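Local coordinates for beta-galactosidase (Bacillus circulans, PDB 4MAD), which probably releases terminal non-reducing beta-D-galactose residues from beta-D-galactosides by hydrolysis, as a family 35 glycoside hydrolase built on a (beta/alpha)8 barrel, at residues V67-H72 with G117-L122; M244-W249 with S281-M286; F253-E258 with D305-I310; F293-G298 with Y393-Y398. One frame throughout, in Å; residues are numbered along the deposited sequence.

Interaction 1: residues V67-H72 with G117-L122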
# COMPACT_ATOMS: atom_id res chain seq x y z
N VAL A 67 9.64 5.90 1.82
CA VAL A 67 9.50 5.68 3.26
C VAL A 67 8.04 5.87 3.66
O VAL A 67 7.52 6.86 3.39
CB VAL A 67 10.28 6.70 4.10
CG1 VAL A 67 10.16 6.37 5.50
CG2 VAL A 67 11.75 6.75 3.69
N ALA A 68 7.45 4.91 4.37
CA ALA A 68 6.05 4.91 4.66
C ALA A 68 5.82 5.47 6.07
O ALA A 68 5.98 4.80 7.02
CB ALA A 68 5.53 3.52 4.56
N TRP A 69 5.39 6.71 6.15
CA TRP A 69 5.21 7.36 7.43
C TRP A 69 4.22 6.60 8.30
O TRP A 69 4.49 6.35 9.40
CB TRP A 69 4.71 8.79 7.19
CG TRP A 69 4.50 9.66 8.39
CD1 TRP A 69 4.73 9.37 9.68
CD2 TRP A 69 3.98 11.00 8.38
NE1 TRP A 69 4.41 10.44 10.48
CE2 TRP A 69 3.95 11.45 9.70
CE3 TRP A 69 3.56 11.86 7.38
CZ2 TRP A 69 3.51 12.71 10.02
CZ3 TRP A 69 3.13 13.13 7.73
CH2 TRP A 69 3.11 13.53 9.02
N ASN A 70 3.10 6.17 7.73
CA ASN A 70 2.10 5.44 8.49
C ASN A 70 2.68 4.18 9.13
O ASN A 70 2.27 3.78 10.17
CB ASN A 70 0.80 5.17 7.69
CG ASN A 70 1.03 4.43 6.36
OD1 ASN A 70 2.08 4.09 6.05
ND2 ASN A 70 -0.04 4.23 5.62
N LEU A 71 3.64 3.55 8.47
CA LEU A 71 4.27 2.41 9.07
C LEU A 71 5.10 2.79 10.29
O LEU A 71 5.04 2.17 11.27
CB LEU A 71 5.09 1.65 8.06
CG LEU A 71 5.33 0.16 8.25
CD1 LEU A 71 4.04 -0.55 8.30
CD2 LEU A 71 6.16 -0.37 7.13
N HIS A 72 5.88 3.83 10.15
CA HIS A 72 6.72 4.37 11.20
C HIS A 72 6.10 5.11 12.39
O HIS A 72 6.74 5.18 13.40
CB HIS A 72 7.84 5.17 10.61
CG HIS A 72 8.63 4.37 9.63
ND1 HIS A 72 9.29 3.23 10.00
CD2 HIS A 72 8.78 4.47 8.29
CE1 HIS A 72 9.85 2.69 8.94
NE2 HIS A 72 9.56 3.42 7.89
N GLY A 117 0.62 6.87 2.42
CA GLY A 117 1.64 6.86 3.44
C GLY A 117 1.35 7.76 4.63
O GLY A 117 2.03 7.74 5.62
N PHE A 118 0.32 8.54 4.52
CA PHE A 118 -0.06 9.40 5.65
C PHE A 118 -0.67 8.53 6.76
O PHE A 118 -1.41 7.72 6.49
CB PHE A 118 -1.11 10.43 5.24
CG PHE A 118 -0.58 11.65 4.56
CD1 PHE A 118 0.65 12.17 4.83
CD2 PHE A 118 -1.38 12.33 3.69
CE1 PHE A 118 1.07 13.30 4.23
CE2 PHE A 118 -0.93 13.46 3.10
CZ PHE A 118 0.30 13.93 3.38
N PRO A 119 -0.34 8.77 8.01
CA PRO A 119 -0.99 8.09 9.12
C PRO A 119 -2.43 8.47 9.25
O PRO A 119 -2.69 9.57 9.03
CB PRO A 119 -0.24 8.61 10.33
CG PRO A 119 0.98 9.20 9.82
CD PRO A 119 0.73 9.65 8.46
N TYR A 120 -3.28 7.59 9.72
CA TYR A 120 -4.72 7.77 9.73
C TYR A 120 -5.01 8.97 10.63
O TYR A 120 -5.91 9.67 10.41
CB TYR A 120 -5.44 6.53 10.25
CG TYR A 120 -5.42 6.45 11.72
CD1 TYR A 120 -6.49 6.85 12.47
CD2 TYR A 120 -4.31 6.02 12.39
CE1 TYR A 120 -6.47 6.81 13.82
CE2 TYR A 120 -4.30 5.99 13.77
CZ TYR A 120 -5.38 6.39 14.47
OH TYR A 120 -5.33 6.34 15.82
N TRP A 121 -4.18 9.16 11.63
CA TRP A 121 -4.40 10.17 12.64
C TRP A 121 -4.23 11.61 12.21
O TRP A 121 -4.60 12.47 12.95
CB TRP A 121 -3.67 9.89 13.95
CG TRP A 121 -2.28 9.75 13.84
CD1 TRP A 121 -1.63 8.63 13.72
CD2 TRP A 121 -1.33 10.79 13.77
NE1 TRP A 121 -0.32 8.84 13.60
CE2 TRP A 121 -0.10 10.18 13.63
CE3 TRP A 121 -1.40 12.16 13.84
CZ2 TRP A 121 1.07 10.90 13.54
CZ3 TRP A 121 -0.28 12.87 13.74
CH2 TRP A 121 0.96 12.25 13.59
N LEU A 122 -3.69 11.83 11.03
CA LEU A 122 -3.70 13.16 10.49
C LEU A 122 -5.13 13.62 10.34
O LEU A 122 -5.42 14.76 10.48
CB LEU A 122 -3.00 13.22 9.14
CG LEU A 122 -1.50 13.02 9.18
CD1 LEU A 122 -0.77 13.18 7.85
CD2 LEU A 122 -0.88 13.80 10.23
O HOH W 1 -2.66 5.16 6.71
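Trp69 meets 117-122 from its CB to the tip of its indole, an example of one large side chain meeting several residues of a loop in turn. Its CB lies 3.3 Å from Gly117 O. Beyond it CG is anti to the backbone N (chi1 -178°), which sends the indole out across Pro119. The proline lies over one face: its CG stands 3.6 Å from the centroid of the Trp69 five-membered ring, a nearly vertical CH-pi contact. Pro119 CD is 3.5 Å from Trp69 CD2. Farther out, Trp69 CE3 comes to the edge of the Phe118 ring, 3.9 Å from CD1. At the tip, Trp69 CZ3 meets Leu122 CD1 end to end at 3.9 Å, whereas the indole NE1 turns to Glu73. Next to Trp69, the backbone N of Asn70 gives a 2.8 Å hydrogen bond to Gly117 O, rather bent at 139°. A water accepts from Asn70 ND2 and donates to Phe118 O, and Asn70 OD1 receives Trp113 NE1, so both ends of this buried amide are engaged. The short helix 69-72, following strand 62-66, thus packs on the loop between strand 100-104 and helix 135-152, and Tyr144 of that helix stacks with Trp69.

Interaction 2: residues M244-W249 with S281-M286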
# COMPACT_ATOMS: atom_id res chain seq x y z
N MET A 244 16.62 12.32 -16.11
CA MET A 244 16.29 11.11 -15.39
C MET A 244 14.79 10.80 -15.34
O MET A 244 14.03 11.62 -15.02
CB MET A 244 16.82 11.12 -13.98
CG MET A 244 16.66 9.79 -13.34
SD MET A 244 17.70 9.66 -11.93
CE MET A 244 17.52 8.01 -11.52
N CYS A 245 14.41 9.58 -15.63
CA CYS A 245 13.07 9.11 -15.43
C CYS A 245 13.02 8.48 -14.06
O CYS A 245 13.48 7.44 -13.87
CB CYS A 245 12.73 8.06 -16.45
SG CYS A 245 11.10 7.35 -16.23
N MET A 246 12.51 9.20 -13.09
CA MET A 246 12.46 8.70 -11.73
C MET A 246 11.48 7.55 -11.42
O MET A 246 11.69 6.83 -10.52
CB MET A 246 12.34 9.85 -10.77
CG MET A 246 12.43 9.48 -9.41
SD MET A 246 13.95 8.77 -8.80
CE MET A 246 15.14 9.80 -9.51
N GLU A 247 10.41 7.45 -12.20
CA GLU A 247 9.55 6.31 -12.25
C GLU A 247 9.26 5.94 -13.71
O GLU A 247 8.56 6.60 -14.37
CB GLU A 247 8.24 6.55 -11.49
CG GLU A 247 8.40 7.09 -10.09
CD GLU A 247 7.07 7.44 -9.42
OE1 GLU A 247 6.03 7.17 -10.02
OE2 GLU A 247 7.12 8.04 -8.36
N PHE A 248 9.85 4.87 -14.19
CA PHE A 248 9.52 4.30 -15.48
C PHE A 248 8.52 3.19 -15.17
O PHE A 248 8.89 2.15 -14.69
CB PHE A 248 10.78 3.78 -16.17
CG PHE A 248 10.53 2.93 -17.40
CD1 PHE A 248 9.52 3.18 -18.28
CD2 PHE A 248 11.37 1.88 -17.70
CE1 PHE A 248 9.38 2.37 -19.39
CE2 PHE A 248 11.17 1.11 -18.76
CZ PHE A 248 10.19 1.38 -19.61
N TRP A 249 7.27 3.46 -15.47
CA TRP A 249 6.19 2.57 -15.15
C TRP A 249 6.17 1.47 -16.21
O TRP A 249 5.46 1.53 -17.16
CB TRP A 249 4.82 3.31 -15.10
CG TRP A 249 4.81 4.46 -14.20
CD1 TRP A 249 5.32 4.50 -12.99
CD2 TRP A 249 4.23 5.75 -14.43
NE1 TRP A 249 5.14 5.72 -12.43
CE2 TRP A 249 4.48 6.51 -13.32
CE3 TRP A 249 3.56 6.32 -15.49
CZ2 TRP A 249 4.08 7.82 -13.22
CZ3 TRP A 249 3.17 7.61 -15.39
CH2 TRP A 249 3.42 8.33 -14.27
N SER A 281 19.07 8.46 -17.37
CA SER A 281 19.06 7.58 -16.24
C SER A 281 17.65 7.16 -15.96
O SER A 281 16.73 7.77 -16.38
CB SER A 281 19.63 8.22 -15.01
OG SER A 281 20.95 8.52 -15.12
N VAL A 282 17.51 6.05 -15.27
CA VAL A 282 16.20 5.50 -15.09
C VAL A 282 16.01 4.79 -13.77
O VAL A 282 16.89 4.19 -13.27
CB VAL A 282 15.88 4.56 -16.25
CG1 VAL A 282 16.84 3.43 -16.27
CG2 VAL A 282 14.44 4.03 -16.15
N ASN A 283 14.84 4.92 -13.21
CA ASN A 283 14.41 4.13 -12.06
C ASN A 283 13.19 3.30 -12.43
O ASN A 283 12.19 3.83 -12.71
CB ASN A 283 14.08 5.03 -10.89
CG ASN A 283 13.72 4.28 -9.64
OD1 ASN A 283 14.33 3.28 -9.31
ND2 ASN A 283 12.72 4.79 -8.93
N PHE A 284 13.34 2.00 -12.44
CA PHE A 284 12.27 1.13 -12.82
C PHE A 284 11.22 1.09 -11.68
O PHE A 284 11.55 0.79 -10.58
CB PHE A 284 12.80 -0.27 -13.11
CG PHE A 284 13.19 -0.50 -14.52
CD1 PHE A 284 12.48 -1.33 -15.28
CD2 PHE A 284 14.27 0.10 -15.06
CE1 PHE A 284 12.82 -1.52 -16.58
CE2 PHE A 284 14.61 -0.12 -16.33
CZ PHE A 284 13.89 -0.92 -17.08
N TYR A 285 9.96 1.39 -12.01
CA TYR A 285 8.87 1.27 -11.09
C TYR A 285 7.84 0.24 -11.58
O TYR A 285 7.17 0.50 -12.53
CB TYR A 285 8.22 2.62 -10.94
CG TYR A 285 7.35 2.71 -9.72
CD1 TYR A 285 7.76 3.35 -8.58
CD2 TYR A 285 6.14 2.07 -9.68
CE1 TYR A 285 6.97 3.39 -7.46
CE2 TYR A 285 5.37 2.09 -8.57
CZ TYR A 285 5.77 2.76 -7.47
OH TYR A 285 4.97 2.76 -6.38
N MET A 286 7.70 -0.91 -10.93
CA MET A 286 8.52 -1.37 -9.81
C MET A 286 9.51 -2.44 -10.30
O MET A 286 9.19 -3.20 -11.15
CB MET A 286 7.64 -2.03 -8.78
CG MET A 286 6.70 -1.16 -8.08
SD MET A 286 7.39 -0.02 -6.99
CE MET A 286 8.09 -1.10 -5.82
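Asn283 and Phe248 each carry CG anti to the backbone N (chi1 -176° and 169°), which turns the Asn283 amide toward Met246 and the Phe248 ring alongside Phe284. Asn283 ND2 donates to Met246 O at 2.8 Å, nearly in line with the carbonyl and in the plane of the amide. The same nitrogen also reaches Glu64, and OD1 takes Ser35. Asn283 N and O bond to Cys245 O and Phe248 N, so this one residue spans the beta bulge at which the register slips by one. The two are strands seven and eight of the closed (beta/alpha)8 barrel, joined through helix 265-276 as a beta-alpha-beta unit. A leucine in place of Asn283 would probably leave Met246 O, Glu64 and Ser35 without their side-chain partner. On the helix side, the edge of Phe248 points at the face of Phe284, planes at 74°, with Phe248 CE2 3.8 Å from Phe284 CZ. Beside Phe248, Glu247, the predicted nucleophile, sets its CB 4.0 Å from Tyr285 CB. Its OE1 accepts Trp249 NE1 at 3.0 Å through the anti lone pair, and OE2 forms a salt bridge with Arg104.

Interaction 3: residues F253-E258 with D305-I310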
# COMPACT_ATOMS: atom_id res chain seq x y z
N PHE A 253 -0.49 -1.52 -11.86
CA PHE A 253 -1.15 -2.14 -10.73
C PHE A 253 -2.64 -2.34 -10.99
O PHE A 253 -3.16 -1.82 -11.90
CB PHE A 253 -1.05 -1.30 -9.48
CG PHE A 253 -1.63 0.02 -9.63
CD1 PHE A 253 -2.86 0.31 -9.15
CD2 PHE A 253 -0.95 0.96 -10.31
CE1 PHE A 253 -3.37 1.53 -9.34
CE2 PHE A 253 -1.47 2.14 -10.51
CZ PHE A 253 -2.68 2.43 -10.02
N ASP A 254 -3.25 -3.14 -10.14
CA ASP A 254 -4.62 -3.56 -10.32
C ASP A 254 -5.54 -3.06 -9.20
O ASP A 254 -5.17 -3.01 -8.08
CB ASP A 254 -4.72 -5.07 -10.29
CG ASP A 254 -4.00 -5.75 -11.41
OD1 ASP A 254 -3.75 -5.12 -12.40
OD2 ASP A 254 -3.72 -6.92 -11.27
N HIS A 255 -6.77 -2.73 -9.59
CA HIS A 255 -7.88 -2.55 -8.68
C HIS A 255 -8.81 -3.78 -8.69
O HIS A 255 -8.93 -4.43 -9.67
CB HIS A 255 -8.74 -1.35 -9.06
CG HIS A 255 -8.01 -0.05 -9.26
ND1 HIS A 255 -7.34 0.59 -8.25
CD2 HIS A 255 -7.93 0.76 -10.32
CE1 HIS A 255 -6.85 1.72 -8.69
NE2 HIS A 255 -7.23 1.87 -9.94
N TRP A 256 -9.53 -4.02 -7.61
CA TRP A 256 -10.43 -5.15 -7.62
C TRP A 256 -11.45 -4.96 -8.76
O TRP A 256 -11.92 -3.93 -8.97
CB TRP A 256 -11.14 -5.31 -6.27
CG TRP A 256 -10.23 -5.70 -5.18
CD1 TRP A 256 -9.80 -4.95 -4.17
CD2 TRP A 256 -9.65 -6.99 -4.98
NE1 TRP A 256 -8.99 -5.65 -3.35
CE2 TRP A 256 -8.87 -6.92 -3.83
CE3 TRP A 256 -9.72 -8.19 -5.66
CZ2 TRP A 256 -8.16 -8.01 -3.35
CZ3 TRP A 256 -9.00 -9.25 -5.20
CH2 TRP A 256 -8.23 -9.15 -4.06
N GLY A 257 -11.71 -6.02 -9.48
CA GLY A 257 -12.63 -6.00 -10.59
C GLY A 257 -12.05 -5.74 -11.97
O GLY A 257 -12.71 -5.92 -12.95
N GLU A 258 -10.80 -5.32 -12.00
CA GLU A 258 -10.05 -5.11 -13.24
C GLU A 258 -9.43 -6.36 -13.81
O GLU A 258 -9.29 -7.29 -13.13
CB GLU A 258 -9.00 -4.05 -13.05
CG GLU A 258 -9.58 -2.72 -12.91
CD GLU A 258 -8.61 -1.65 -12.53
OE1 GLU A 258 -7.43 -1.91 -12.31
OE2 GLU A 258 -9.07 -0.53 -12.42
N ASP A 305 -16.13 6.90 -9.30
CA ASP A 305 -15.99 5.70 -8.48
C ASP A 305 -14.69 5.62 -7.66
O ASP A 305 -13.71 6.07 -8.08
CB ASP A 305 -15.96 4.47 -9.35
CG ASP A 305 -17.28 4.20 -10.04
OD1 ASP A 305 -18.32 4.52 -9.48
OD2 ASP A 305 -17.25 3.65 -11.13
N TYR A 306 -14.81 5.03 -6.50
CA TYR A 306 -13.75 4.67 -5.59
C TYR A 306 -13.21 3.33 -6.06
O TYR A 306 -13.96 2.46 -6.37
CB TYR A 306 -14.29 4.58 -4.16
CG TYR A 306 -13.38 3.83 -3.21
CD1 TYR A 306 -12.30 4.44 -2.62
CD2 TYR A 306 -13.58 2.52 -2.93
CE1 TYR A 306 -11.47 3.77 -1.79
CE2 TYR A 306 -12.74 1.84 -2.10
CZ TYR A 306 -11.67 2.47 -1.54
OH TYR A 306 -10.82 1.81 -0.71
N GLN A 307 -11.90 3.19 -6.16
CA GLN A 307 -11.28 2.00 -6.74
C GLN A 307 -10.15 1.47 -5.86
O GLN A 307 -9.13 2.04 -5.78
CB GLN A 307 -10.74 2.31 -8.12
CG GLN A 307 -11.62 3.09 -9.01
CD GLN A 307 -10.88 3.72 -10.21
OE1 GLN A 307 -10.01 4.52 -10.07
NE2 GLN A 307 -11.27 3.34 -11.38
N PRO A 308 -10.39 0.39 -5.19
CA PRO A 308 -9.45 -0.11 -4.21
C PRO A 308 -8.39 -0.94 -4.92
O PRO A 308 -8.72 -1.71 -5.77
CB PRO A 308 -10.33 -0.95 -3.30
CG PRO A 308 -11.44 -1.31 -4.11
CD PRO A 308 -11.70 -0.21 -5.01
N THR A 309 -7.15 -0.73 -4.57
CA THR A 309 -6.05 -1.48 -5.12
C THR A 309 -6.00 -2.86 -4.45
O THR A 309 -6.35 -2.96 -3.33
CB THR A 309 -4.74 -0.71 -4.92
OG1 THR A 309 -4.75 0.46 -5.74
CG2 THR A 309 -3.54 -1.57 -5.26
N ILE A 310 -5.58 -3.87 -5.18
CA ILE A 310 -5.60 -5.22 -4.71
C ILE A 310 -4.45 -5.53 -3.74
O ILE A 310 -3.59 -4.77 -3.56
CB ILE A 310 -5.55 -6.27 -5.86
CG1 ILE A 310 -4.26 -6.19 -6.63
CG2 ILE A 310 -6.73 -6.10 -6.82
CD1 ILE A 310 -4.14 -7.30 -7.65
O HOH W 2 -7.39 -4.54 -1.37
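Two loop backbones meet here in a single bridge, His255 with Thr309, where the segment between strand 244-249 and helix 265-276 runs against the end of strand 306-308. The general lesson is that two main-chain bonds can fix a crossing which side chains then seal. Ile310 N donates to Asp254 O and Trp256 N to Pro308 O, each at 3.1 Å. Around these bonds the flat groups are each met over one face. Gln307 CB lies over the His255 ring, 3.7 Å from its centroid. Ile310 CG2 stands over the Trp256 indole, 3.6 Å from CD2, in a CH-pi contact. The other branch of the isoleucine, with CG1 in the crowded position between backbone N and carbonyl carbon (chi1 64°), runs alongside Asp254 and brings CD1 to 3.5 Å from its CB. The carboxylate of Asp254 itself is taken up by His260 and His261. At the indole edge Pro308 CG is 4.0 Å from Trp256 CD1, and a water in the ring plane accepts from Trp256 NE1 and donates to Thr309 O. An alanine at Trp256 would probably uncover Ile310 CG2, open a gap beside Pro308 and leave the water without its indole donor. A type II beta turn runs from His255 to Glu258, closed by Glu258 N bonding back to His255 O; Glu258 OE1 in addition accepts from His255 N. Both segments belong to loops that follow strands seven and eight, at the C-terminal rim of the (beta/alpha)8 barrel, the end where the active site of this fold lies, and Phe253 comes within about 4 Å (nearest side-chain atoms) of a bound 2-(2-methoxyethoxy)ethanol.

Interaction 4: residues F293-G298 with Y393-Y398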
# COMPACT_ATOMS: atom_id res chain seq x y z
N PHE A 293 0.47 -6.24 2.26
CA PHE A 293 0.05 -7.12 3.31
C PHE A 293 -1.03 -6.38 4.15
O PHE A 293 -1.19 -5.22 4.05
CB PHE A 293 1.23 -7.58 4.20
CG PHE A 293 2.24 -8.50 3.52
CD1 PHE A 293 1.91 -9.76 3.12
CD2 PHE A 293 3.53 -8.11 3.36
CE1 PHE A 293 2.82 -10.54 2.53
CE2 PHE A 293 4.41 -8.92 2.77
CZ PHE A 293 4.04 -10.12 2.36
N GLY A 294 -1.74 -7.15 4.97
CA GLY A 294 -2.70 -6.59 5.88
C GLY A 294 -3.71 -5.71 5.20
O GLY A 294 -4.27 -6.06 4.22
N PHE A 295 -3.90 -4.55 5.78
CA PHE A 295 -4.83 -3.57 5.31
C PHE A 295 -4.09 -2.42 4.60
O PHE A 295 -4.60 -1.36 4.52
CB PHE A 295 -5.64 -3.07 6.53
CG PHE A 295 -6.60 -4.09 7.09
CD1 PHE A 295 -7.61 -4.58 6.33
CD2 PHE A 295 -6.51 -4.52 8.37
CE1 PHE A 295 -8.46 -5.45 6.83
CE2 PHE A 295 -7.39 -5.36 8.87
CZ PHE A 295 -8.34 -5.82 8.11
N TYR A 296 -2.86 -2.63 4.13
CA TYR A 296 -2.07 -1.51 3.72
C TYR A 296 -2.28 -1.02 2.28
O TYR A 296 -1.71 -0.09 1.87
CB TYR A 296 -0.61 -1.78 3.93
CG TYR A 296 -0.18 -1.89 5.36
CD1 TYR A 296 -0.37 -0.87 6.25
CD2 TYR A 296 0.46 -3.00 5.81
CE1 TYR A 296 0.06 -0.97 7.52
CE2 TYR A 296 0.89 -3.11 7.06
CZ TYR A 296 0.69 -2.09 7.93
OH TYR A 296 1.13 -2.22 9.20
N ASN A 297 -3.16 -1.67 1.56
CA ASN A 297 -3.42 -1.26 0.21
C ASN A 297 -4.00 0.14 0.11
O ASN A 297 -4.72 0.54 0.94
CB ASN A 297 -4.40 -2.16 -0.44
CG ASN A 297 -5.78 -1.98 0.11
OD1 ASN A 297 -6.59 -1.30 -0.48
ND2 ASN A 297 -6.05 -2.61 1.18
N GLY A 298 -3.66 0.82 -0.97
CA GLY A 298 -4.22 2.10 -1.32
C GLY A 298 -5.49 2.04 -2.17
O GLY A 298 -6.05 1.04 -2.31
N TYR A 393 -7.15 1.03 10.54
CA TYR A 393 -7.46 0.02 9.55
C TYR A 393 -8.49 -1.03 9.98
O TYR A 393 -8.68 -1.25 11.11
CB TYR A 393 -6.20 -0.69 9.06
CG TYR A 393 -4.96 0.13 8.87
CD1 TYR A 393 -4.89 1.12 7.93
CD2 TYR A 393 -3.81 -0.14 9.59
CE1 TYR A 393 -3.76 1.84 7.74
CE2 TYR A 393 -2.71 0.60 9.44
CZ TYR A 393 -2.65 1.58 8.51
OH TYR A 393 -1.56 2.32 8.36
N GLY A 394 -9.13 -1.64 9.01
CA GLY A 394 -10.02 -2.76 9.23
C GLY A 394 -11.51 -2.56 9.12
O GLY A 394 -11.94 -1.91 8.26
N PHE A 395 -12.27 -3.12 10.06
CA PHE A 395 -13.71 -3.15 10.04
C PHE A 395 -14.18 -2.46 11.31
O PHE A 395 -13.44 -2.37 12.24
CB PHE A 395 -14.24 -4.59 10.04
CG PHE A 395 -13.84 -5.41 8.84
CD1 PHE A 395 -14.68 -5.55 7.78
CD2 PHE A 395 -12.63 -6.06 8.79
CE1 PHE A 395 -14.33 -6.25 6.70
CE2 PHE A 395 -12.30 -6.79 7.71
CZ PHE A 395 -13.14 -6.87 6.67
N ILE A 396 -15.39 -1.97 11.30
CA ILE A 396 -15.96 -1.37 12.48
C ILE A 396 -17.45 -1.62 12.48
O ILE A 396 -18.07 -1.53 11.50
CB ILE A 396 -15.62 0.12 12.56
CG1 ILE A 396 -16.26 0.76 13.77
CG2 ILE A 396 -16.07 0.81 11.36
CD1 ILE A 396 -15.76 2.03 14.05
N VAL A 397 -17.96 -1.98 13.62
CA VAL A 397 -19.35 -2.24 13.74
C VAL A 397 -20.01 -1.06 14.47
O VAL A 397 -19.57 -0.67 15.49
CB VAL A 397 -19.65 -3.49 14.56
CG1 VAL A 397 -21.09 -3.68 14.70
CG2 VAL A 397 -19.06 -4.68 13.94
N TYR A 398 -21.07 -0.55 13.88
CA TYR A 398 -21.84 0.54 14.41
C TYR A 398 -23.23 -0.01 14.79
O TYR A 398 -23.81 -0.72 14.05
CB TYR A 398 -22.07 1.66 13.40
CG TYR A 398 -20.89 2.49 12.95
CD1 TYR A 398 -20.59 3.70 13.53
CD2 TYR A 398 -20.12 2.11 11.88
CE1 TYR A 398 -19.55 4.45 13.09
CE2 TYR A 398 -19.11 2.87 11.46
CZ TYR A 398 -18.81 4.04 12.07
OH TYR A 398 -17.81 4.78 11.65
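Phe295 and Tyr393 pass each other in opposite directions, their CB atoms 3.5 Å apart, and with Gly394 and Tyr296 they make up most of this contact. It is an interface between domains: Phe295 belongs to a loop that follows the last strand of the (beta/alpha)8 barrel, whereas Tyr393 leads into strand 395-403 of the first all-beta domain. A type II' beta turn from Phe293 to Tyr296, closed by Tyr296 N bonding to Phe293 O, presents Phe295 and Tyr296. With CG anti to the carbonyl carbon (chi1 -70°), the Phe295 ring extends over the backbone of Gly394, whose CA sits 3.7 Å from the ring centroid in a CH-pi contact. A side chain on Gly394 would meet that ring, and the backbone angles of Gly394 call for glycine in any case. The tip of Phe295 continues toward Phe395, while His546 meets the same ring edge-to-face. Tyr296 supplies the third element. Its edge is turned toward the face of Tyr393 in an offset T-shaped pair, planes at 79° and centroids 5.3 Å apart, and its own ring stacks with Trp113. Within that pair Tyr296 CE1 lies 3.7 Å from Tyr393 CE2.

From the N terminus, interaction 1 closes first, tying the helix after barrel strand 62-66 to the loop after strand 100-104, and it is complete before any other opens. Interaction 2 then begins at strand 244-249 and closes at 281-286 by pairing neighbouring barrel strands. Interaction 3 starts within that span, at 253-258, and ends beyond it at 305-310, so the two cross. Interaction 4 opens at 293-298, inside the span of interaction 3, and crosses it in turn before reaching the all-beta domain at 393-398. Spatially, interaction 4 touches two others: Gly298 O lies 3.1 Å from Thr309 N, a probable hydrogen bond, and Tyr296 packs on Leu71.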